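Local coordinates for protein beta-galactosidase (Bacillus circulans, PDB 4MAD) that probably hydrolyses terminal non-reducing beta-D-galactose residues in beta-D-galactosides, as a glycoside hydrolase of family 35, at residues E150-L155 and G161-L166; D187-R192 and E196-S201. All coordinates share one frame; numbering follows the deposited sequence.

Contact 1 (E150-L155 and G161-L166); sequences ERLRPL and GPIIAL
Leu155 O and Ile163 N join the 3-10 segment that follows helix 135-152 to the first residue of a barrel strand in one nearly straight hydrogen bond of 3.1 Å. The donor nitrogen lies in the carbonyl plane, with a C=O...N angle of 158°. The same oxygen takes a CA-H...O contact from Gly161 CA at 3.1 Å, and Pro162 CD comes within 3.2 Å of it. Proline has no N-H to offer here, which leaves the bond to Ile163. Glycine suits position 161 because a side chain would run into this carbonyl.

Beneath the bond the packing is apolar and close. The CG1 branch of Ile163 lies beside its own backbone N (chi1 -61°), and this brings CG1 alongside the bonded carbonyl and carries CD1 on to Leu155 CB at 3.8 Å. With an alanine here in place of the isoleucine, a gap is likely to open beside the Leu155 carbonyl and Leu155 CB would lose its methyl partner. Farther in, contact thins: Leu152 CD2 only approaches Ile163 CD1, at 4.5 Å. On the solvent side the CB of Pro154 points away, and its carbonyl merely nears Gly161 CA.

The 3-10 segment, with Leu155 N bonded to Leu152 O, leads from helix 135-152 toward strand 163-167. Helix 87-97 packs on Leu155 and Pro162 through Ile91, while Val101 and Val103 of strand 100-104 flank Pro162 and Ile163, so the contact seats a helix-to-strand connection of the TIM barrel against the preceding helix and strand.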
ATOM      1  N   GLU A 150       9.148   5.646  21.017  1.00 23.66           N
ATOM      2  CA  GLU A 150       8.722   6.526  22.057  1.00 26.68           C
ATOM      3  C   GLU A 150       7.213   6.499  22.148  1.00 25.66           C
ATOM      4  O   GLU A 150       6.695   6.582  23.186  1.00 26.82           O
ATOM      5  CB  GLU A 150       9.234   7.937  21.819  1.00 28.75           C
ATOM      6  CG  GLU A 150       9.083   8.817  22.992  1.00 39.59           C
ATOM      7  CD  GLU A 150       9.585  10.248  22.769  1.00 50.34           C
ATOM      8  OE1 GLU A 150      10.727  10.443  22.359  1.00 49.88           O
ATOM      9  OE2 GLU A 150       8.821  11.195  23.028  1.00 55.63           O
ATOM     10  N   ARG A 151       6.535   6.461  21.021  1.00 23.31           N
ATOM     11  CA  ARG A 151       5.116   6.321  20.987  1.00 23.47           C
ATOM     12  C   ARG A 151       4.630   4.945  21.409  1.00 23.82           C
ATOM     13  O   ARG A 151       3.658   4.834  22.068  1.00 24.73           O
ATOM     14  CB  ARG A 151       4.517   6.682  19.633  1.00 25.84           C
ATOM     15  CG  ARG A 151       4.952   7.988  19.029  1.00 28.15           C
ATOM     16  CD  ARG A 151       4.545   9.203  19.728  1.00 30.67           C
ATOM     17  NE  ARG A 151       5.096  10.385  19.105  1.00 36.24           N
ATOM     18  CZ  ARG A 151       4.389  11.237  18.401  1.00 32.64           C
ATOM     19  NH1 ARG A 151       3.100  11.077  18.246  1.00 34.63           N
ATOM     20  NH2 ARG A 151       4.975  12.282  17.910  1.00 32.49           N
ATOM     21  N   LEU A 152       5.293   3.914  20.945  1.00 21.52           N
ATOM     22  CA  LEU A 152       4.982   2.556  21.277  1.00 21.36           C
ATOM     23  C   LEU A 152       5.304   2.144  22.715  1.00 23.16           C
ATOM     24  O   LEU A 152       4.769   1.204  23.210  1.00 22.18           O
ATOM     25  CB  LEU A 152       5.633   1.579  20.325  1.00 20.83           C
ATOM     26  CG  LEU A 152       5.351   1.694  18.849  1.00 22.52           C
ATOM     27  CD1 LEU A 152       6.122   0.659  18.105  1.00 22.92           C
ATOM     28  CD2 LEU A 152       3.901   1.520  18.609  1.00 23.30           C
ATOM     29  N   ARG A 153       6.215   2.827  23.364  1.00 22.84           N
ATOM     30  CA  ARG A 153       6.779   2.319  24.580  1.00 25.22           C
ATOM     31  C   ARG A 153       5.730   2.049  25.690  1.00 23.73           C
ATOM     32  O   ARG A 153       5.743   1.026  26.290  1.00 21.25           O
ATOM     33  CB  ARG A 153       7.864   3.257  25.076  1.00 26.50           C
ATOM     34  CG  ARG A 153       8.788   2.649  26.041  1.00 34.40           C
ATOM     35  CD  ARG A 153      10.051   3.487  26.176  1.00 45.15           C
ATOM     36  NE  ARG A 153      10.943   3.250  25.060  1.00 43.35           N
ATOM     37  CZ  ARG A 153      11.500   4.163  24.268  1.00 44.85           C
ATOM     38  NH1 ARG A 153      11.308   5.446  24.413  1.00 40.95           N
ATOM     39  NH2 ARG A 153      12.245   3.747  23.294  1.00 33.71           N
ATOM     40  N   PRO A 154       4.780   2.936  25.857  1.00 25.65           N
ATOM     41  CA  PRO A 154       3.744   2.765  26.862  1.00 25.13           C
ATOM     42  C   PRO A 154       2.912   1.535  26.558  1.00 27.59           C
ATOM     43  O   PRO A 154       2.204   1.080  27.423  1.00 26.00           O
ATOM     44  CB  PRO A 154       2.882   3.972  26.653  1.00 25.86           C
ATOM     45  CG  PRO A 154       3.693   4.906  26.094  1.00 30.21           C
ATOM     46  CD  PRO A 154       4.599   4.203  25.178  1.00 25.12           C
ATOM     47  N   LEU A 155       2.959   1.066  25.323  1.00 21.62           N
ATOM     48  CA  LEU A 155       2.104  -0.029  24.873  1.00 23.26           C
ATOM     49  C   LEU A 155       2.706  -1.423  24.930  1.00 21.85           C
ATOM     50  O   LEU A 155       2.037  -2.400  24.708  1.00 22.50           O
ATOM     51  CB  LEU A 155       1.524   0.273  23.502  1.00 24.03           C
ATOM     52  CG  LEU A 155       0.640   1.492  23.359  1.00 26.92           C
ATOM     53  CD1 LEU A 155       0.458   1.777  21.930  1.00 27.88           C
ATOM     54  CD2 LEU A 155      -0.675   1.321  24.098  1.00 26.78           C
ATOM     55  N   GLY A 161       1.042  -2.896  28.521  1.00 27.77           N
ATOM     56  CA  GLY A 161       0.328  -2.766  27.271  1.00 24.51           C
ATOM     57  C   GLY A 161       0.189  -4.101  26.570  1.00 22.58           C
ATOM     58  O   GLY A 161       0.687  -5.053  27.051  1.00 21.45           O
ATOM     59  N   PRO A 162      -0.460  -4.118  25.420  1.00 22.21           N
ATOM     60  CA  PRO A 162      -0.796  -5.344  24.722  1.00 19.71           C
ATOM     61  C   PRO A 162       0.236  -5.890  23.760  1.00 19.57           C
ATOM     62  O   PRO A 162       0.043  -6.929  23.223  1.00 16.78           O
ATOM     63  CB  PRO A 162      -2.015  -4.926  23.928  1.00 20.75           C
ATOM     64  CG  PRO A 162      -1.809  -3.581  23.637  1.00 17.75           C
ATOM     65  CD  PRO A 162      -1.062  -2.978  24.752  1.00 22.47           C
ATOM     66  N   ILE A 163       1.300  -5.161  23.559  1.00 18.07           N
ATOM     67  CA  ILE A 163       2.281  -5.586  22.584  1.00 19.29           C
ATOM     68  C   ILE A 163       3.248  -6.596  23.155  1.00 20.02           C
ATOM     69  O   ILE A 163       4.136  -6.251  23.881  1.00 23.26           O
ATOM     70  CB  ILE A 163       3.159  -4.419  22.109  1.00 17.45           C
ATOM     71  CG1 ILE A 163       2.368  -3.323  21.433  1.00 18.72           C
ATOM     72  CG2 ILE A 163       4.184  -4.910  21.206  1.00 22.52           C
ATOM     73  CD1 ILE A 163       3.162  -2.176  21.054  1.00 22.20           C
ATOM     74  N   ILE A 164       3.064  -7.833  22.773  1.00 19.37           N
ATOM     75  CA  ILE A 164       3.884  -8.945  23.218  1.00 20.06           C
ATOM     76  C   ILE A 164       5.095  -9.383  22.358  1.00 19.91           C
ATOM     77  O   ILE A 164       5.978 -10.021  22.823  1.00 21.01           O
ATOM     78  CB  ILE A 164       2.984 -10.168  23.488  1.00 20.25           C
ATOM     79  CG1 ILE A 164       2.273 -10.563  22.241  1.00 17.56           C
ATOM     80  CG2 ILE A 164       1.971  -9.841  24.483  1.00 21.83           C
ATOM     81  CD1 ILE A 164       1.612 -11.799  22.330  1.00 24.49           C
ATOM     82  N   ALA A 165       5.083  -9.033  21.092  1.00 18.99           N
ATOM     83  CA  ALA A 165       6.178  -9.365  20.222  1.00 19.02           C
ATOM     84  C   ALA A 165       6.392  -8.381  19.085  1.00 17.61           C
ATOM     85  O   ALA A 165       5.534  -7.723  18.663  1.00 16.47           O
ATOM     86  CB  ALA A 165       6.033 -10.695  19.705  1.00 20.58           C
ATOM     87  N   LEU A 166       7.603  -8.345  18.625  1.00 17.77           N
ATOM     88  CA  LEU A 166       7.922  -7.531  17.497  1.00 18.62           C
ATOM     89  C   LEU A 166       8.845  -8.211  16.488  1.00 18.70           C
ATOM     90  O   LEU A 166       9.716  -8.929  16.869  1.00 20.22           O
ATOM     91  CB  LEU A 166       8.562  -6.264  17.984  1.00 16.60           C
ATOM     92  CG  LEU A 166       7.791  -5.392  18.939  1.00 19.14           C
ATOM     93  CD1 LEU A 166       8.270  -5.650  20.314  1.00 23.43           C
ATOM     94  CD2 LEU A 166       7.979  -3.966  18.604  1.00 21.39           C
TER

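Contact 2 (D187-R192 and E196-S201); sequences DGIKKR and ELLFTS
Leu198 reaches from its strand toward the helix and lays its CD2 methyl against CG2 of Ile189, 4.0 Å away. Its CG stands beside the backbone N (chi1 -63°), and from there the two methyls divide the work: CD2 meets Ile189, while CD1 approaches the CB of Lys190 at 4.2 Å. Branched aliphatic residues suit this interface, since each can present a methyl to the other across a helix and a strand whose nearest CA atoms, those of Lys190 and Leu198, are still 8.0 Å apart. Lysine fits the margin: its CB, and less closely its CD, border the leucine, while the residue as a whole lies exposed.

A side chain also ties this part of the helix together. Arg192 NH1 donates to Gly188 O at 2.9 Å, coming from above the carbonyl plane, and Gly188 CA lies at the guanidinium edge. NH2 of the same arginine forms a salt bridge with Asp146 of helix 135-152, whose Phe145 also touches Ile189.

Helix 179-192 is thus laid on the outside of the barrel in the beta-alpha-beta unit that runs from strand 163-167 to strand 197-202. Across these two segments the chemistry is apolar and sparse, 113 Å² in all, which implies attachment by dispersion and exclusion of water, while the directional polar bonds of both segments go to the helix itself or to adjoining elements.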
ATOM      1  N   ASP A 187      19.709  -5.125  17.739  1.00 21.18           N
ATOM      2  CA  ASP A 187      20.203  -4.384  18.870  1.00 24.28           C
ATOM      3  C   ASP A 187      19.510  -3.057  19.038  1.00 24.74           C
ATOM      4  O   ASP A 187      19.225  -2.637  20.128  1.00 22.00           O
ATOM      5  CB  ASP A 187      21.704  -4.198  18.793  1.00 25.58           C
ATOM      6  CG  ASP A 187      22.464  -5.500  18.933  1.00 27.06           C
ATOM      7  OD1 ASP A 187      21.896  -6.519  19.292  1.00 29.40           O
ATOM      8  OD2 ASP A 187      23.646  -5.476  18.644  1.00 30.06           O
ATOM      9  N   GLY A 188      19.270  -2.400  17.922  1.00 23.55           N
ATOM     10  CA  GLY A 188      18.566  -1.157  17.930  1.00 24.17           C
ATOM     11  C   GLY A 188      17.141  -1.255  18.418  1.00 24.00           C
ATOM     12  O   GLY A 188      16.709  -0.430  19.153  1.00 25.96           O
ATOM     13  N   ILE A 189      16.403  -2.260  17.983  1.00 22.90           N
ATOM     14  CA  ILE A 189      15.066  -2.489  18.503  1.00 21.75           C
ATOM     15  C   ILE A 189      15.110  -2.891  19.978  1.00 24.56           C
ATOM     16  O   ILE A 189      14.309  -2.461  20.775  1.00 26.47           O
ATOM     17  CB  ILE A 189      14.290  -3.515  17.661  1.00 21.41           C
ATOM     18  CG1 ILE A 189      13.970  -2.903  16.318  1.00 20.81           C
ATOM     19  CG2 ILE A 189      13.028  -3.916  18.301  1.00 22.40           C
ATOM     20  CD1 ILE A 189      13.519  -3.835  15.327  1.00 24.50           C
ATOM     21  N   LYS A 190      16.083  -3.713  20.312  1.00 24.35           N
ATOM     22  CA  LYS A 190      16.122  -4.239  21.651  1.00 27.26           C
ATOM     23  C   LYS A 190      16.240  -3.125  22.652  1.00 26.61           C
ATOM     24  O   LYS A 190      15.541  -3.082  23.605  1.00 27.06           O
ATOM     25  CB  LYS A 190      17.256  -5.219  21.803  1.00 27.00           C
ATOM     26  CG  LYS A 190      17.285  -6.004  23.055  1.00 35.37           C
ATOM     27  CD  LYS A 190      15.920  -6.269  23.606  1.00 41.56           C
ATOM     28  CE  LYS A 190      15.729  -5.726  25.006  1.00 46.10           C
ATOM     29  NZ  LYS A 190      16.544  -6.484  25.968  1.00 47.08           N
ATOM     30  N   LYS A 191      17.100  -2.190  22.362  1.00 28.68           N
ATOM     31  CA  LYS A 191      17.363  -1.073  23.246  1.00 30.17           C
ATOM     32  C   LYS A 191      16.233  -0.124  23.449  1.00 29.12           C
ATOM     33  O   LYS A 191      16.180   0.560  24.430  1.00 26.81           O
ATOM     34  CB  LYS A 191      18.638  -0.362  22.840  1.00 31.70           C
ATOM     35  CG  LYS A 191      18.512   0.617  21.773  1.00 35.84           C
ATOM     36  CD  LYS A 191      19.853   1.252  21.501  1.00 44.69           C
ATOM     37  CE  LYS A 191      20.774   0.266  20.822  1.00 52.70           C
ATOM     38  NZ  LYS A 191      22.208   0.597  20.990  1.00 55.31           N
ATOM     39  N   ARG A 192      15.358  -0.069  22.475  1.00 25.37           N
ATOM     40  CA  ARG A 192      14.185   0.769  22.506  1.00 25.62           C
ATOM     41  C   ARG A 192      12.926   0.093  23.057  1.00 24.29           C
ATOM     42  O   ARG A 192      11.942   0.718  23.239  1.00 23.80           O
ATOM     43  CB  ARG A 192      13.907   1.280  21.100  1.00 24.30           C
ATOM     44  CG  ARG A 192      15.005   2.136  20.515  1.00 25.98           C
ATOM     45  CD  ARG A 192      14.654   2.609  19.140  1.00 26.67           C
ATOM     46  NE  ARG A 192      15.545   3.596  18.594  1.00 25.93           N
ATOM     47  CZ  ARG A 192      16.668   3.312  17.971  1.00 32.69           C
ATOM     48  NH1 ARG A 192      17.078   2.086  17.859  1.00 31.33           N
ATOM     49  NH2 ARG A 192      17.407   4.262  17.473  1.00 33.39           N
ATOM     50  N   GLU A 196      10.157  -7.898  25.427  1.00 23.80           N
ATOM     51  CA  GLU A 196       9.233  -8.487  24.496  1.00 23.06           C
ATOM     52  C   GLU A 196       9.964  -9.433  23.562  1.00 24.70           C
ATOM     53  O   GLU A 196      11.110  -9.288  23.357  1.00 22.51           O
ATOM     54  CB  GLU A 196       8.521  -7.406  23.696  1.00 24.51           C
ATOM     55  CG  GLU A 196       7.518  -6.603  24.452  1.00 26.42           C
ATOM     56  CD  GLU A 196       8.105  -5.623  25.426  1.00 28.93           C
ATOM     57  OE1 GLU A 196       9.144  -5.069  25.187  1.00 25.80           O
ATOM     58  OE2 GLU A 196       7.511  -5.443  26.454  1.00 29.83           O
ATOM     59  N   LEU A 197       9.270 -10.434  23.067  1.00 21.09           N
ATOM     60  CA  LEU A 197       9.881 -11.381  22.178  1.00 22.54           C
ATOM     61  C   LEU A 197      10.163 -10.735  20.807  1.00 21.80           C
ATOM     62  O   LEU A 197       9.308 -10.167  20.231  1.00 23.06           O
ATOM     63  CB  LEU A 197       8.996 -12.614  22.013  1.00 19.93           C
ATOM     64  CG  LEU A 197       9.523 -13.618  21.022  1.00 22.31           C
ATOM     65  CD1 LEU A 197      10.847 -14.139  21.327  1.00 29.52           C
ATOM     66  CD2 LEU A 197       8.616 -14.697  20.807  1.00 29.33           C
ATOM     67  N   LEU A 198      11.390 -10.857  20.335  1.00 20.24           N
ATOM     68  CA  LEU A 198      11.801 -10.377  19.029  1.00 19.00           C
ATOM     69  C   LEU A 198      11.940 -11.528  18.064  1.00 17.36           C
ATOM     70  O   LEU A 198      12.379 -12.543  18.429  1.00 20.85           O
ATOM     71  CB  LEU A 198      13.156  -9.680  19.116  1.00 21.55           C
ATOM     72  CG  LEU A 198      13.262  -8.424  19.952  1.00 20.29           C
ATOM     73  CD1 LEU A 198      14.557  -7.676  19.715  1.00 22.23           C
ATOM     74  CD2 LEU A 198      12.125  -7.553  19.770  1.00 18.12           C
ATOM     75  N   PHE A 199      11.541 -11.366  16.837  1.00 15.97           N
ATOM     76  CA  PHE A 199      11.569 -12.494  15.952  1.00 14.16           C
ATOM     77  C   PHE A 199      11.729 -12.009  14.537  1.00 14.21           C
ATOM     78  O   PHE A 199      11.502 -10.908  14.305  1.00 18.17           O
ATOM     79  CB  PHE A 199      10.290 -13.313  16.100  1.00 15.63           C
ATOM     80  CG  PHE A 199       9.079 -12.598  15.659  1.00 21.21           C
ATOM     81  CD1 PHE A 199       8.685 -12.624  14.371  1.00 20.65           C
ATOM     82  CD2 PHE A 199       8.326 -11.861  16.541  1.00 21.73           C
ATOM     83  CE1 PHE A 199       7.576 -11.940  13.978  1.00 17.76           C
ATOM     84  CE2 PHE A 199       7.201 -11.201  16.131  1.00 21.00           C
ATOM     85  CZ  PHE A 199       6.846 -11.226  14.879  1.00 16.32           C
ATOM     86  N   THR A 200      12.031 -12.911  13.628  1.00 16.00           N
ATOM     87  CA  THR A 200      12.111 -12.665  12.206  1.00 15.97           C
ATOM     88  C   THR A 200      11.139 -13.583  11.466  1.00 18.35           C
ATOM     89  O   THR A 200      10.623 -14.495  12.015  1.00 17.56           O
ATOM     90  CB  THR A 200      13.520 -12.931  11.633  1.00 18.47           C
ATOM     91  OG1 THR A 200      13.964 -14.219  11.988  1.00 18.98           O
ATOM     92  CG2 THR A 200      14.500 -11.866  12.164  1.00 19.59           C
ATOM     93  N   SER A 201      10.905 -13.271  10.208  1.00 16.99           N
ATOM     94  CA  SER A 201      10.166 -14.165   9.353  1.00 15.61           C
ATOM     95  C   SER A 201      10.844 -14.265   8.012  1.00 15.85           C
ATOM     96  O   SER A 201      11.437 -13.360   7.578  1.00 18.86           O
ATOM     97  CB  SER A 201       8.697 -13.745   9.215  1.00 16.80           C
ATOM     98  OG  SER A 201       8.504 -12.563   8.487  1.00 21.96           O
TER

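From the N terminus, helix 135-152 comes first, and contact 1 closes the short loop between its 3-10 extension and strand 163-167. The chain then crosses through helix 179-192, and contact 2 closes a still shorter turn into strand 197-202. The two therefore stand in series, neither nested nor crossed, with centres about 12 Å apart. They meet in the barrel sheet, where the two strands are parallel neighbours: Leu166 N lies 3.0 Å from Leu197 O, a probable hydrogen bond. The two segments that precede the strands are joined too, for Arg153 NH2 bonds to Arg192 O. Two successive helix-to-strand returns of the TIM barrel are thereby held side by side.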